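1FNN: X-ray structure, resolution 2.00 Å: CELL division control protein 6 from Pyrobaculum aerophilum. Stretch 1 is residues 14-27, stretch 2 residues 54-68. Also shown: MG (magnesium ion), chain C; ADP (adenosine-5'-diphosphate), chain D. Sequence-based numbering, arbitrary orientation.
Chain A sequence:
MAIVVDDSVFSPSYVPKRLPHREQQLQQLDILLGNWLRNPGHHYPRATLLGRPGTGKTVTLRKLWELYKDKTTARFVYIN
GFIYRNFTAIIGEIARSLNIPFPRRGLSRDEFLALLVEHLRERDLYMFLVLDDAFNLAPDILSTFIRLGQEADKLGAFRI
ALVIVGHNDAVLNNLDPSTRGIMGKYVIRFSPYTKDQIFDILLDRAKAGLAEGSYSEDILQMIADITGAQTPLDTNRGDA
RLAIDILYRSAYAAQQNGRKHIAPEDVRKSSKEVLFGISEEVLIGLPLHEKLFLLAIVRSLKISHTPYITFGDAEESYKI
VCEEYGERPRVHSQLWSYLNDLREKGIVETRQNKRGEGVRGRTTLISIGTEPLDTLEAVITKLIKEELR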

# COMPACT_ATOMS: atom_id res chain seq x y z
N TYR A 14 -4.79 -5.73 -11.28
CA TYR A 14 -6.22 -5.46 -11.28
C TYR A 14 -6.52 -4.02 -10.92
O TYR A 14 -6.04 -3.46 -9.91
CB TYR A 14 -6.89 -6.38 -10.25
CG TYR A 14 -8.38 -6.25 -10.11
CD1 TYR A 14 -9.21 -6.89 -11.06
CD2 TYR A 14 -8.97 -5.53 -9.09
CE1 TYR A 14 -10.58 -6.77 -10.94
CE2 TYR A 14 -10.34 -5.42 -8.98
CZ TYR A 14 -11.13 -6.06 -9.93
OH TYR A 14 -12.50 -5.95 -9.82
N VAL A 15 -7.43 -3.41 -11.67
CA VAL A 15 -7.87 -2.02 -11.49
C VAL A 15 -9.34 -2.11 -11.09
O VAL A 15 -10.13 -2.61 -11.88
CB VAL A 15 -7.75 -1.16 -12.77
CG1 VAL A 15 -8.33 0.24 -12.52
CG2 VAL A 15 -6.30 -1.02 -13.22
N PRO A 16 -9.69 -1.83 -9.84
CA PRO A 16 -11.04 -2.04 -9.38
C PRO A 16 -11.96 -1.00 -10.00
O PRO A 16 -11.51 0.05 -10.47
CB PRO A 16 -10.92 -1.95 -7.86
CG PRO A 16 -9.69 -1.14 -7.63
CD PRO A 16 -8.76 -1.30 -8.80
N LYS A 17 -13.27 -1.23 -9.90
CA LYS A 17 -14.26 -0.29 -10.41
C LYS A 17 -14.20 1.03 -9.66
O LYS A 17 -14.56 2.07 -10.20
CB LYS A 17 -15.67 -0.87 -10.25
CG LYS A 17 -16.77 0.01 -10.82
CD LYS A 17 -18.03 -0.82 -11.06
CE LYS A 17 -19.25 0.04 -11.38
NZ LYS A 17 -20.52 -0.70 -11.13
N ARG A 18 -14.11 0.94 -8.33
CA ARG A 18 -14.00 2.18 -7.57
C ARG A 18 -12.73 2.17 -6.74
O ARG A 18 -12.06 1.16 -6.47
CB ARG A 18 -15.30 2.42 -6.79
CG ARG A 18 -15.80 1.18 -6.08
CD ARG A 18 -17.23 0.86 -6.47
NE ARG A 18 -17.39 -0.59 -6.68
CZ ARG A 18 -17.57 -1.48 -5.72
NH1 ARG A 18 -17.62 -1.10 -4.44
NH2 ARG A 18 -17.70 -2.76 -6.05
N LEU A 19 -12.30 3.38 -6.45
CA LEU A 19 -11.15 3.75 -5.65
C LEU A 19 -11.64 4.60 -4.48
O LEU A 19 -11.38 5.80 -4.37
CB LEU A 19 -10.11 4.49 -6.48
CG LEU A 19 -9.39 3.78 -7.63
CD1 LEU A 19 -8.33 4.67 -8.26
CD2 LEU A 19 -8.77 2.44 -7.24
N PRO A 20 -12.17 3.92 -3.45
CA PRO A 20 -12.68 4.63 -2.28
C PRO A 20 -11.51 5.31 -1.63
O PRO A 20 -10.40 4.76 -1.54
CB PRO A 20 -13.33 3.55 -1.42
CG PRO A 20 -12.69 2.26 -1.87
CD PRO A 20 -12.49 2.49 -3.38
N HIS A 21 -11.71 6.53 -1.14
CA HIS A 21 -10.71 7.32 -0.44
C HIS A 21 -9.70 7.93 -1.38
O HIS A 21 -8.77 8.60 -0.90
CB HIS A 21 -10.09 6.54 0.75
CG HIS A 21 -11.22 6.05 1.64
ND1 HIS A 21 -12.02 6.87 2.41
CD2 HIS A 21 -11.65 4.77 1.84
CE1 HIS A 21 -12.90 6.11 3.04
NE2 HIS A 21 -12.71 4.81 2.72
N ARG A 22 -9.86 7.79 -2.71
CA ARG A 22 -8.92 8.45 -3.63
C ARG A 22 -9.67 9.36 -4.59
O ARG A 22 -9.14 9.80 -5.62
CB ARG A 22 -8.10 7.43 -4.44
CG ARG A 22 -7.06 6.65 -3.60
CD ARG A 22 -6.04 7.64 -3.12
NE ARG A 22 -4.99 7.32 -2.20
CZ ARG A 22 -4.98 7.70 -0.92
NH1 ARG A 22 -5.98 8.42 -0.43
NH2 ARG A 22 -3.95 7.35 -0.17
N GLU A 23 -10.90 9.69 -4.24
CA GLU A 23 -11.74 10.58 -5.05
C GLU A 23 -11.08 11.94 -5.21
O GLU A 23 -11.02 12.45 -6.34
CB GLU A 23 -13.15 10.78 -4.48
CG GLU A 23 -14.01 9.53 -4.49
CD GLU A 23 -13.91 8.67 -3.24
OE1 GLU A 23 -13.01 8.88 -2.40
OE2 GLU A 23 -14.75 7.76 -3.10
N GLN A 24 -10.41 12.42 -4.17
CA GLN A 24 -9.75 13.71 -4.21
C GLN A 24 -8.54 13.74 -5.12
O GLN A 24 -8.37 14.66 -5.93
CB GLN A 24 -9.39 14.19 -2.80
CG GLN A 24 -8.74 15.56 -2.78
CD GLN A 24 -8.83 16.24 -1.42
OE1 GLN A 24 -9.54 15.78 -0.52
NE2 GLN A 24 -8.11 17.35 -1.24
N GLN A 25 -7.67 12.71 -5.01
CA GLN A 25 -6.49 12.65 -5.87
C GLN A 25 -6.85 12.46 -7.36
O GLN A 25 -6.18 13.03 -8.25
CB GLN A 25 -5.60 11.45 -5.47
CG GLN A 25 -4.90 11.66 -4.10
CD GLN A 25 -5.78 11.39 -2.91
OE1 GLN A 25 -6.95 11.05 -3.00
NE2 GLN A 25 -5.24 11.54 -1.68
N LEU A 26 -7.90 11.72 -7.60
CA LEU A 26 -8.34 11.47 -8.98
C LEU A 26 -8.94 12.75 -9.60
O LEU A 26 -8.59 13.18 -10.70
CB LEU A 26 -9.35 10.36 -9.00
CG LEU A 26 -9.81 9.96 -10.44
CD1 LEU A 26 -8.62 9.35 -11.17
CD2 LEU A 26 -10.99 9.01 -10.39
N GLN A 27 -9.70 13.46 -8.75
CA GLN A 27 -10.21 14.77 -9.12
C GLN A 27 -9.09 15.75 -9.45
O GLN A 27 -9.25 16.50 -10.44
CB GLN A 27 -11.18 15.36 -8.09
CG GLN A 27 -11.59 16.78 -8.50
CD GLN A 27 -12.32 17.54 -7.40
OE1 GLN A 27 -11.70 18.28 -6.63
NE2 GLN A 27 -13.63 17.34 -7.34
MG MG C . 3.06 2.32 -7.82
PB ADP D . 1.33 2.59 -5.14
O1B ADP D . 1.84 2.95 -6.53
O2B ADP D . 0.94 3.72 -4.37
O3B ADP D . 2.49 1.92 -4.58
PA ADP D . -0.84 0.91 -5.88
O1A ADP D . -1.48 1.83 -6.84
O2A ADP D . -0.14 -0.18 -6.56
O3A ADP D . 0.10 1.68 -4.94
O5' ADP D . -1.95 0.19 -4.91
C5' ADP D . -1.50 -0.95 -4.21
C4' ADP D . -2.63 -1.99 -4.30
O4' ADP D . -3.77 -1.45 -3.66
C3' ADP D . -3.08 -2.33 -5.71
O3' ADP D . -3.54 -3.67 -5.72
C2' ADP D . -4.15 -1.30 -5.90
O2' ADP D . -5.09 -1.67 -6.91
C1' ADP D . -4.84 -1.35 -4.53
N9 ADP D . -5.40 -0.08 -4.29
C8 ADP D . -4.73 1.03 -3.84
N7 ADP D . -5.49 2.00 -3.44
C5 ADP D . -6.76 1.50 -3.65
C6 ADP D . -8.03 2.06 -3.46
N6 ADP D . -8.17 3.30 -3.01
N1 ADP D . -9.10 1.33 -3.78
C2 ADP D . -8.93 0.12 -4.26
N3 ADP D . -7.79 -0.53 -4.50
C4 ADP D . -6.72 0.24 -4.17
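Stretch 2 (54-68) GTGKTVTLRKLWELY

Helices pack at many angles, and the two in this example, from Cdc6 with bound ADP, run 54° apart. Stretch 2 runs as a loop through Gly 54 and Thr 55, with Gly 56 at the N-cap position of the helix that begins at Lys 57. Stretch 1 begins as an irregular loop, makes a type II turn from Leu 19 to Arg 22, and enters its own helix at Glu 23, with Arg 22 as N-cap. The two helix axes approach to 9.8 Å and cross at -54°; the angle between their N-to-C directions is 54°, so the helices run obliquely in the same general sense and not antiparallel. The backbones come near each other at two places: the CA atoms of Val 15 and Val 59 are 6.5 Å apart, those of Leu 26 and Thr 60 6.2 Å.

Side chains fill the space between. Leu 26 acts as a knob in a hole formed by Thr 60, Lys 63, Leu 64 and Leu 67, its CD1 lying 3.9 Å from Leu 64 CB. Leu 19 reaches the same helix nearer its start, with CD2 3.7 Å from Val 59 CG1 and CD1 3.7 Å from Lys 63 CB. Pro 16 CD, 3.9 Å from Val 59 CG2, extends this apolar contact.

Polar groups add directed bonds to this packing. Lys 63 NZ donates to Pro 16 O at 2.9 Å and forms a salt bridge with Glu 66 OE2 at 2.8 Å, so one ammonium group ties the loop carbonyl to an acid one helical turn on. Toward the phosphate loop, Arg 22 grips a single carbonyl with two nitrogens: NE and NH2 lie 2.9 and 3.1 Å from Thr 55 O. ADP bridges both stretches, its N6 donating to Pro 20 O at 3.0 Å while its O1A accepts from Val 59 N at 2.8 Å.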

# COMPACT_ATOMS: atom_id res chain seq x y z
N GLY A 54 2.08 1.62 -1.71
CA GLY A 54 0.78 1.05 -1.45
C GLY A 54 -0.31 2.06 -1.15
O GLY A 54 -1.39 1.62 -0.72
N THR A 55 -0.03 3.32 -1.42
CA THR A 55 -1.05 4.36 -1.17
C THR A 55 -1.86 4.65 -2.45
O THR A 55 -2.71 5.53 -2.40
CB THR A 55 -0.41 5.65 -0.66
OG1 THR A 55 0.70 6.10 -1.47
CG2 THR A 55 0.15 5.41 0.76
N GLY A 56 -1.85 3.77 -3.46
CA GLY A 56 -2.74 3.97 -4.63
C GLY A 56 -2.25 4.95 -5.69
O GLY A 56 -3.04 5.42 -6.53
N LYS A 57 -0.97 5.27 -5.75
CA LYS A 57 -0.48 6.23 -6.74
C LYS A 57 -0.67 5.65 -8.16
O LYS A 57 -1.31 6.25 -9.00
CB LYS A 57 0.95 6.63 -6.45
CG LYS A 57 1.20 7.19 -5.02
CD LYS A 57 2.66 7.57 -4.82
CE LYS A 57 3.64 6.39 -4.96
NZ LYS A 57 3.41 5.44 -3.83
N THR A 58 -0.14 4.45 -8.42
CA THR A 58 -0.21 3.83 -9.74
C THR A 58 -1.64 3.53 -10.12
O THR A 58 -2.06 3.85 -11.25
CB THR A 58 0.59 2.50 -9.77
OG1 THR A 58 1.95 2.87 -9.55
CG2 THR A 58 0.47 1.79 -11.13
N VAL A 59 -2.41 2.98 -9.16
CA VAL A 59 -3.78 2.63 -9.50
C VAL A 59 -4.60 3.88 -9.83
O VAL A 59 -5.47 3.81 -10.70
CB VAL A 59 -4.51 1.77 -8.46
CG1 VAL A 59 -5.05 2.53 -7.26
CG2 VAL A 59 -5.67 1.04 -9.16
N THR A 60 -4.36 4.96 -9.09
CA THR A 60 -5.10 6.21 -9.33
C THR A 60 -4.85 6.76 -10.74
O THR A 60 -5.76 7.14 -11.50
CB THR A 60 -4.77 7.23 -8.24
OG1 THR A 60 -5.40 6.74 -7.01
CG2 THR A 60 -5.36 8.60 -8.59
N LEU A 61 -3.60 6.76 -11.13
CA LEU A 61 -3.19 7.16 -12.48
C LEU A 61 -3.75 6.23 -13.57
O LEU A 61 -4.23 6.65 -14.62
CB LEU A 61 -1.68 7.00 -12.51
CG LEU A 61 -0.77 8.19 -12.38
CD1 LEU A 61 0.64 7.62 -12.28
CD2 LEU A 61 -1.03 9.14 -13.55
N ARG A 62 -3.79 4.91 -13.31
CA ARG A 62 -4.34 3.97 -14.26
C ARG A 62 -5.83 4.21 -14.42
O ARG A 62 -6.40 4.08 -15.52
CB ARG A 62 -4.05 2.49 -13.90
CG ARG A 62 -2.53 2.26 -14.12
CD ARG A 62 -2.30 0.78 -14.36
NE ARG A 62 -0.98 0.39 -14.72
CZ ARG A 62 -0.22 0.49 -15.80
NH1 ARG A 62 -0.59 1.05 -16.94
NH2 ARG A 62 1.01 -0.02 -15.74
N LYS A 63 -6.51 4.56 -13.33
CA LYS A 63 -7.93 4.82 -13.37
C LYS A 63 -8.20 6.10 -14.18
O LYS A 63 -9.20 6.16 -14.93
CB LYS A 63 -8.52 4.97 -11.98
CG LYS A 63 -9.94 5.51 -11.96
CD LYS A 63 -10.94 4.47 -12.45
CE LYS A 63 -10.87 3.11 -11.82
NZ LYS A 63 -11.94 2.16 -12.34
N LEU A 64 -7.35 7.10 -13.94
CA LEU A 64 -7.52 8.32 -14.77
C LEU A 64 -7.45 7.94 -16.26
O LEU A 64 -8.27 8.42 -17.06
CB LEU A 64 -6.42 9.31 -14.43
CG LEU A 64 -6.43 10.77 -14.91
CD1 LEU A 64 -5.78 10.90 -16.27
CD2 LEU A 64 -7.80 11.41 -14.86
N TRP A 65 -6.42 7.24 -16.67
CA TRP A 65 -6.30 6.82 -18.09
C TRP A 65 -7.53 6.08 -18.57
O TRP A 65 -8.05 6.24 -19.70
CB TRP A 65 -5.05 5.97 -18.33
CG TRP A 65 -5.00 5.54 -19.79
CD1 TRP A 65 -5.15 4.27 -20.28
CD2 TRP A 65 -4.81 6.41 -20.90
NE1 TRP A 65 -5.05 4.33 -21.65
CE2 TRP A 65 -4.85 5.60 -22.07
CE3 TRP A 65 -4.62 7.79 -21.03
CZ2 TRP A 65 -4.70 6.14 -23.34
CZ3 TRP A 65 -4.46 8.32 -22.32
CH2 TRP A 65 -4.50 7.49 -23.45
N GLU A 66 -8.03 5.14 -17.75
CA GLU A 66 -9.18 4.33 -18.07
C GLU A 66 -10.37 5.25 -18.38
O GLU A 66 -11.06 4.98 -19.38
CB GLU A 66 -9.52 3.37 -16.93
CG GLU A 66 -10.67 2.40 -17.13
CD GLU A 66 -10.83 1.69 -15.77
OE1 GLU A 66 -9.96 0.91 -15.36
OE2 GLU A 66 -11.85 1.98 -15.16
N LEU A 67 -10.52 6.36 -17.67
CA LEU A 67 -11.65 7.23 -17.93
C LEU A 67 -11.50 8.04 -19.22
O LEU A 67 -12.47 8.61 -19.68
CB LEU A 67 -11.83 8.19 -16.75
CG LEU A 67 -12.17 7.50 -15.42
CD1 LEU A 67 -12.13 8.47 -14.26
CD2 LEU A 67 -13.52 6.79 -15.51
N TYR A 68 -10.27 8.27 -19.69
CA TYR A 68 -10.01 9.13 -20.83
C TYR A 68 -9.59 8.38 -22.09
O TYR A 68 -9.58 8.98 -23.17
CB TYR A 68 -8.87 10.11 -20.49
CG TYR A 68 -9.47 11.32 -19.79
CD1 TYR A 68 -9.98 12.37 -20.53
CD2 TYR A 68 -9.53 11.39 -18.41
CE1 TYR A 68 -10.54 13.48 -19.92
CE2 TYR A 68 -10.09 12.49 -17.77
CZ TYR A 68 -10.59 13.53 -18.53
OH TYR A 68 -11.14 14.62 -17.91
O HOH W 1 4.06 4.12 -7.93
O HOH W 2 4.44 1.43 -9.10
O HOH W 3 4.43 1.65 -6.22
O HOH W 4 2.23 0.27 -8.05